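PDB 2AWP: iron Super-Oxide Dismutase from Plasmodium knowlesi, which destroys superoxide radicals, converting them to hydrogen peroxide and molecular oxygen, probably with an iron cation as cofactor. Local coordinates for residues F111-W125 with V135-K147. Sequence-based numbering, arbitrary orientation.
Sequences FSNVLCGHFGSGWGW and VILQTHDAGNPIK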
loop_
_atom_site.group_PDB
_atom_site.type_symbol
_atom_site.label_atom_id
_atom_site.label_comp_id
_atom_site.label_asym_id
_atom_site.label_seq_id
_atom_site.Cartn_x
_atom_site.Cartn_y
_atom_site.Cartn_z
ATOM N N PHE A 111 -1.906 -8.873 -18.268
ATOM C CA PHE A 111 -1.373 -9.009 -16.917
ATOM C C PHE A 111 -0.590 -7.783 -16.496
ATOM O O PHE A 111 -0.795 -7.293 -15.391
ATOM C CB PHE A 111 -0.511 -10.263 -16.719
ATOM C CG PHE A 111 -0.386 -10.683 -15.276
ATOM C CD1 PHE A 111 -1.490 -10.647 -14.423
ATOM C CD2 PHE A 111 0.821 -11.148 -14.773
ATOM C CE1 PHE A 111 -1.385 -11.054 -13.069
ATOM C CE2 PHE A 111 0.933 -11.579 -13.431
ATOM C CZ PHE A 111 -0.169 -11.533 -12.588
ATOM N N SER A 112 0.272 -7.279 -17.386
ATOM C CA SER A 112 1.068 -6.082 -17.109
ATOM C C SER A 112 0.174 -4.862 -16.861
ATOM O O SER A 112 0.450 -4.056 -15.967
ATOM C CB SER A 112 2.039 -5.810 -18.256
ATOM O OG SER A 112 2.896 -6.933 -18.471
ATOM N N ASN A 113 -0.900 -4.750 -17.647
ATOM C CA ASN A 113 -1.893 -3.680 -17.500
ATOM C C ASN A 113 -2.582 -3.716 -16.138
ATOM O O ASN A 113 -2.692 -2.694 -15.437
ATOM C CB ASN A 113 -2.935 -3.741 -18.613
ATOM C CG ASN A 113 -2.394 -3.215 -19.947
ATOM O OD1 ASN A 113 -1.343 -2.568 -19.992
ATOM N ND2 ASN A 113 -3.106 -3.522 -21.047
ATOM N N VAL A 114 -3.024 -4.898 -15.758
ATOM C CA VAL A 114 -3.638 -5.074 -14.448
ATOM C C VAL A 114 -2.683 -4.724 -13.306
ATOM O O VAL A 114 -3.056 -3.972 -12.391
ATOM C CB VAL A 114 -4.221 -6.499 -14.273
ATOM C CG1 VAL A 114 -4.539 -6.780 -12.759
ATOM C CG2 VAL A 114 -5.480 -6.627 -15.132
ATOM N N LEU A 115 -1.482 -5.306 -13.339
ATOM C CA LEU A 115 -0.429 -5.036 -12.349
ATOM C C LEU A 115 -0.070 -3.556 -12.249
ATOM O O LEU A 115 0.056 -3.005 -11.138
ATOM C CB LEU A 115 0.848 -5.864 -12.676
ATOM C CG LEU A 115 0.691 -7.373 -12.449
ATOM C CD1 LEU A 115 1.836 -8.114 -13.092
ATOM C CD2 LEU A 115 0.575 -7.746 -10.938
ATOM N N CYS A 116 0.094 -2.900 -13.400
ATOM C CA CYS A 116 0.380 -1.474 -13.414
ATOM C C CYS A 116 -0.766 -0.611 -12.915
ATOM O O CYS A 116 -0.529 0.468 -12.359
ATOM C CB CYS A 116 0.791 -1.006 -14.814
ATOM S SG CYS A 116 2.418 -1.533 -15.296
ATOM N N GLY A 117 -1.996 -1.075 -13.126
ATOM C CA GLY A 117 -3.165 -0.270 -12.827
ATOM C C GLY A 117 -3.650 -0.383 -11.388
ATOM O O GLY A 117 -4.473 0.407 -10.968
ATOM N N HIS A 118 -3.157 -1.340 -10.606
ATOM C CA HIS A 118 -3.746 -1.530 -9.264
ATOM C C HIS A 118 -3.457 -0.360 -8.320
ATOM O O HIS A 118 -2.301 -0.014 -8.131
ATOM C CB HIS A 118 -3.302 -2.838 -8.598
ATOM C CG HIS A 118 -4.109 -3.162 -7.375
ATOM N ND1 HIS A 118 -5.331 -3.787 -7.441
ATOM C CD2 HIS A 118 -3.888 -2.905 -6.061
ATOM C CE1 HIS A 118 -5.831 -3.915 -6.223
ATOM N NE2 HIS A 118 -4.973 -3.386 -5.367
ATOM N N PHE A 119 -4.505 0.241 -7.751
ATOM C CA PHE A 119 -4.372 1.347 -6.809
ATOM C C PHE A 119 -4.179 0.834 -5.368
ATOM O O PHE A 119 -4.979 0.037 -4.865
ATOM C CB PHE A 119 -5.615 2.252 -6.853
ATOM C CG PHE A 119 -5.490 3.464 -5.969
ATOM C CD1 PHE A 119 -4.682 4.529 -6.352
ATOM C CD2 PHE A 119 -6.161 3.529 -4.750
ATOM C CE1 PHE A 119 -4.530 5.650 -5.527
ATOM C CE2 PHE A 119 -6.010 4.656 -3.917
ATOM C CZ PHE A 119 -5.208 5.721 -4.325
ATOM N N GLY A 120 -3.146 1.346 -4.697
ATOM C CA GLY A 120 -2.819 0.952 -3.327
ATOM C C GLY A 120 -2.095 -0.382 -3.291
ATOM O O GLY A 120 -1.572 -0.851 -4.310
ATOM N N SER A 121 -2.097 -1.005 -2.114
ATOM C CA SER A 121 -1.389 -2.273 -1.871
ATOM C C SER A 121 -2.179 -3.435 -2.463
ATOM O O SER A 121 -3.398 -3.470 -2.302
ATOM C CB SER A 121 -1.219 -2.487 -0.345
ATOM O OG SER A 121 -0.364 -1.459 0.195
ATOM N N GLY A 122 -1.508 -4.398 -3.108
ATOM C CA GLY A 122 -2.259 -5.520 -3.707
ATOM C C GLY A 122 -1.433 -6.503 -4.515
ATOM O O GLY A 122 -0.212 -6.508 -4.439
ATOM N N TRP A 123 -2.106 -7.301 -5.341
ATOM C CA TRP A 123 -1.522 -8.520 -5.925
ATOM C C TRP A 123 -2.223 -8.739 -7.226
ATOM O O TRP A 123 -3.439 -8.568 -7.271
ATOM C CB TRP A 123 -1.817 -9.766 -5.040
ATOM C CG TRP A 123 -1.137 -9.743 -3.648
ATOM C CD1 TRP A 123 -1.649 -9.231 -2.484
ATOM C CD2 TRP A 123 0.159 -10.275 -3.313
ATOM N NE1 TRP A 123 -0.751 -9.405 -1.448
ATOM C CE2 TRP A 123 0.373 -10.024 -1.935
ATOM C CE3 TRP A 123 1.139 -10.959 -4.033
ATOM C CZ2 TRP A 123 1.512 -10.418 -1.289
ATOM C CZ3 TRP A 123 2.320 -11.331 -3.374
ATOM C CH2 TRP A 123 2.490 -11.066 -2.034
ATOM N N GLY A 124 -1.473 -9.096 -8.265
ATOM C CA GLY A 124 -2.067 -9.570 -9.521
ATOM C C GLY A 124 -1.966 -11.092 -9.563
ATOM O O GLY A 124 -0.983 -11.664 -9.087
ATOM N N TRP A 125 -2.981 -11.758 -10.111
ATOM C CA TRP A 125 -2.993 -13.221 -10.133
ATOM C C TRP A 125 -3.289 -13.775 -11.534
ATOM O O TRP A 125 -4.065 -13.195 -12.285
ATOM C CB TRP A 125 -4.060 -13.770 -9.176
ATOM C CG TRP A 125 -3.925 -13.305 -7.787
ATOM C CD1 TRP A 125 -4.442 -12.153 -7.255
ATOM C CD2 TRP A 125 -3.219 -13.961 -6.730
ATOM N NE1 TRP A 125 -4.107 -12.059 -5.945
ATOM C CE2 TRP A 125 -3.358 -13.154 -5.585
ATOM C CE3 TRP A 125 -2.506 -15.170 -6.632
ATOM C CZ2 TRP A 125 -2.800 -13.501 -4.342
ATOM C CZ3 TRP A 125 -1.928 -15.514 -5.382
ATOM C CH2 TRP A 125 -2.090 -14.680 -4.260
ATOM N N VAL A 135 -7.793 -16.926 -16.071
ATOM C CA VAL A 135 -8.095 -15.519 -16.129
ATOM C C VAL A 135 -7.084 -14.736 -15.268
ATOM O O VAL A 135 -6.349 -15.318 -14.453
ATOM C CB VAL A 135 -9.555 -15.237 -15.688
ATOM C CG1 VAL A 135 -10.592 -15.990 -16.623
ATOM C CG2 VAL A 135 -9.768 -15.571 -14.205
ATOM N N ILE A 136 -7.087 -13.423 -15.432
ATOM C CA ILE A 136 -6.291 -12.528 -14.614
ATOM C C ILE A 136 -7.211 -11.859 -13.600
ATOM O O ILE A 136 -8.272 -11.368 -13.961
ATOM C CB ILE A 136 -5.606 -11.418 -15.467
ATOM C CG1 ILE A 136 -4.572 -12.009 -16.409
ATOM C CG2 ILE A 136 -4.955 -10.376 -14.571
ATOM C CD1 ILE A 136 -4.264 -11.074 -17.609
ATOM N N LEU A 137 -6.791 -11.856 -12.340
ATOM C CA LEU A 137 -7.532 -11.217 -11.264
ATOM C C LEU A 137 -6.575 -10.334 -10.480
ATOM O O LEU A 137 -5.367 -10.538 -10.517
ATOM C CB LEU A 137 -8.118 -12.273 -10.293
ATOM C CG LEU A 137 -9.196 -13.254 -10.806
ATOM C CD1 LEU A 137 -9.628 -14.180 -9.660
ATOM C CD2 LEU A 137 -10.416 -12.526 -11.412
ATOM N N GLN A 138 -7.116 -9.358 -9.767
ATOM C CA GLN A 138 -6.310 -8.584 -8.853
ATOM C C GLN A 138 -6.977 -8.608 -7.498
ATOM O O GLN A 138 -8.205 -8.696 -7.418
ATOM C CB GLN A 138 -6.159 -7.143 -9.356
ATOM C CG GLN A 138 -7.440 -6.387 -9.531
ATOM C CD GLN A 138 -7.217 -5.105 -10.259
ATOM O OE1 GLN A 138 -6.404 -4.282 -9.845
ATOM N NE2 GLN A 138 -7.924 -4.926 -11.375
ATOM N N THR A 139 -6.177 -8.545 -6.440
ATOM C CA THR A 139 -6.747 -8.439 -5.093
ATOM C C THR A 139 -6.070 -7.341 -4.334
ATOM O O THR A 139 -4.959 -6.917 -4.684
ATOM C CB THR A 139 -6.602 -9.749 -4.274
ATOM O OG1 THR A 139 -5.209 -10.098 -4.186
ATOM C CG2 THR A 139 -7.351 -10.873 -4.955
ATOM N N HIS A 140 -6.738 -6.898 -3.275
ATOM C CA HIS A 140 -6.307 -5.733 -2.535
ATOM C C HIS A 140 -5.734 -6.126 -1.188
ATOM O O HIS A 140 -6.283 -7.007 -0.512
ATOM C CB HIS A 140 -7.489 -4.789 -2.337
ATOM C CG HIS A 140 -7.084 -3.360 -2.080
ATOM N ND1 HIS A 140 -6.256 -2.654 -2.926
ATOM C CD2 HIS A 140 -7.409 -2.509 -1.075
ATOM C CE1 HIS A 140 -6.089 -1.432 -2.452
ATOM N NE2 HIS A 140 -6.779 -1.319 -1.336
ATOM N N ASP A 141 -4.627 -5.477 -0.814
ATOM C CA ASP A 141 -3.966 -5.728 0.474
ATOM C C ASP A 141 -3.506 -7.201 0.619
ATOM O O ASP A 141 -2.586 -7.609 -0.091
ATOM C CB ASP A 141 -4.878 -5.248 1.625
ATOM C CG ASP A 141 -5.197 -3.764 1.526
ATOM O OD1 ASP A 141 -4.308 -2.953 1.245
ATOM O OD2 ASP A 141 -6.343 -3.393 1.738
ATOM N N ALA A 142 -4.110 -7.971 1.526
ATOM C CA ALA A 142 -3.756 -9.392 1.766
ATOM C C ALA A 142 -4.700 -10.378 1.060
ATOM O O ALA A 142 -4.571 -11.612 1.204
ATOM C CB ALA A 142 -3.734 -9.687 3.247
ATOM N N GLY A 143 -5.645 -9.840 0.307
ATOM C CA GLY A 143 -6.667 -10.674 -0.319
ATOM C C GLY A 143 -6.101 -11.669 -1.308
ATOM O O GLY A 143 -5.088 -11.409 -1.951
ATOM N N ASN A 144 -6.752 -12.822 -1.430
ATOM C CA ASN A 144 -6.380 -13.732 -2.516
ATOM C C ASN A 144 -7.564 -14.545 -3.043
ATOM O O ASN A 144 -8.632 -14.594 -2.402
ATOM C CB ASN A 144 -5.166 -14.598 -2.144
ATOM C CG ASN A 144 -5.448 -15.561 -0.992
ATOM O OD1 ASN A 144 -6.458 -16.282 -0.987
ATOM N ND2 ASN A 144 -4.538 -15.597 -0.034
ATOM N N PRO A 145 -7.407 -15.130 -4.227
ATOM C CA PRO A 145 -8.509 -15.904 -4.831
ATOM C C PRO A 145 -9.019 -17.144 -4.035
ATOM O O PRO A 145 -10.137 -17.568 -4.251
ATOM C CB PRO A 145 -7.941 -16.312 -6.212
ATOM C CG PRO A 145 -6.859 -15.244 -6.495
ATOM C CD PRO A 145 -6.238 -15.052 -5.123
ATOM N N ILE A 146 -8.194 -17.741 -3.172
ATOM C CA ILE A 146 -8.637 -18.866 -2.337
ATOM C C ILE A 146 -9.675 -18.382 -1.328
ATOM O O ILE A 146 -10.766 -18.969 -1.210
ATOM C CB ILE A 146 -7.457 -19.576 -1.642
ATOM C CG1 ILE A 146 -6.543 -20.216 -2.698
ATOM C CG2 ILE A 146 -7.950 -20.643 -0.621
ATOM C CD1 ILE A 146 -5.250 -20.771 -2.142
ATOM N N LYS A 147 -9.347 -17.298 -0.619
ATOM C CA LYS A 147 -10.291 -16.667 0.287
ATOM C C LYS A 147 -11.527 -16.230 -0.465
ATOM O O LYS A 147 -12.633 -16.532 -0.039
ATOM C CB LYS A 147 -9.666 -15.483 1.039
ATOM C CG LYS A 147 -10.575 -14.867 2.074
ATOM C CD LYS A 147 -10.977 -15.893 3.118
ATOM C CE LYS A 147 -11.855 -15.323 4.196
ATOM N NZ LYS A 147 -11.264 -15.636 5.541
HETATM O O HOH W 1 -5.385 -2.922 -12.179
HETATM O O HOH W 2 -3.718 -0.563 0.403
#
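Trp123 and Trp125 pair with Thr139 and Leu137 through two-way backbone hydrogen bonds, joining strands 122-125 and 135-140 as the antiparallel beta hairpin of the iron/manganese superoxide dismutase C-terminal domain, their axes 170° apart. On the face bearing Trp125 and Thr139, Trp125 NE1 donates in its ring plane to Thr139 OG1 at 2.9 Å. Thr139 OG1 in turn donates to Gly143 O at 2.6 Å, tying the strand to the last residue of the type II' turn His140-Gly143. Pro145 sets CD over the face of the Trp125 indole, a CH-pi contact 3.6 Å from the centroid of the five-membered ring, and Asn144 CB meets Trp125 CZ2 at 3.4 Å. Trp123, with CG beside its own backbone N (chi1 -66°), reaches Gln70 with NE1 and packs near His74 and Asp158, which probably bind the iron. Across the sheet, where Gly122 and Gly124 bring no side chains, helix 111-117 covers the hairpin: Ile136 CG2 touches the Phe111 ring at its edge, 3.5 Å from CD1, and Val114 CG1 rests on Gln138 CB. His118, just past the helix, has CG anti to its backbone N (chi1 -168°) and uses both ring nitrogens. His118 ND1 donates to Gln138 OE1 at 2.7 Å, an oxygen that also accepts from a water donating to Val114 O. NE2 shares a hydrogen bond with His140 ND1, the two rings meeting rim to rim. His140 NE2 then bonds Asp141 OD2 of the second subunit, so the bonds cross the dimer interface, while a second water spans Ser121 N and Asp141 OD1, 2.6 Å from the latter.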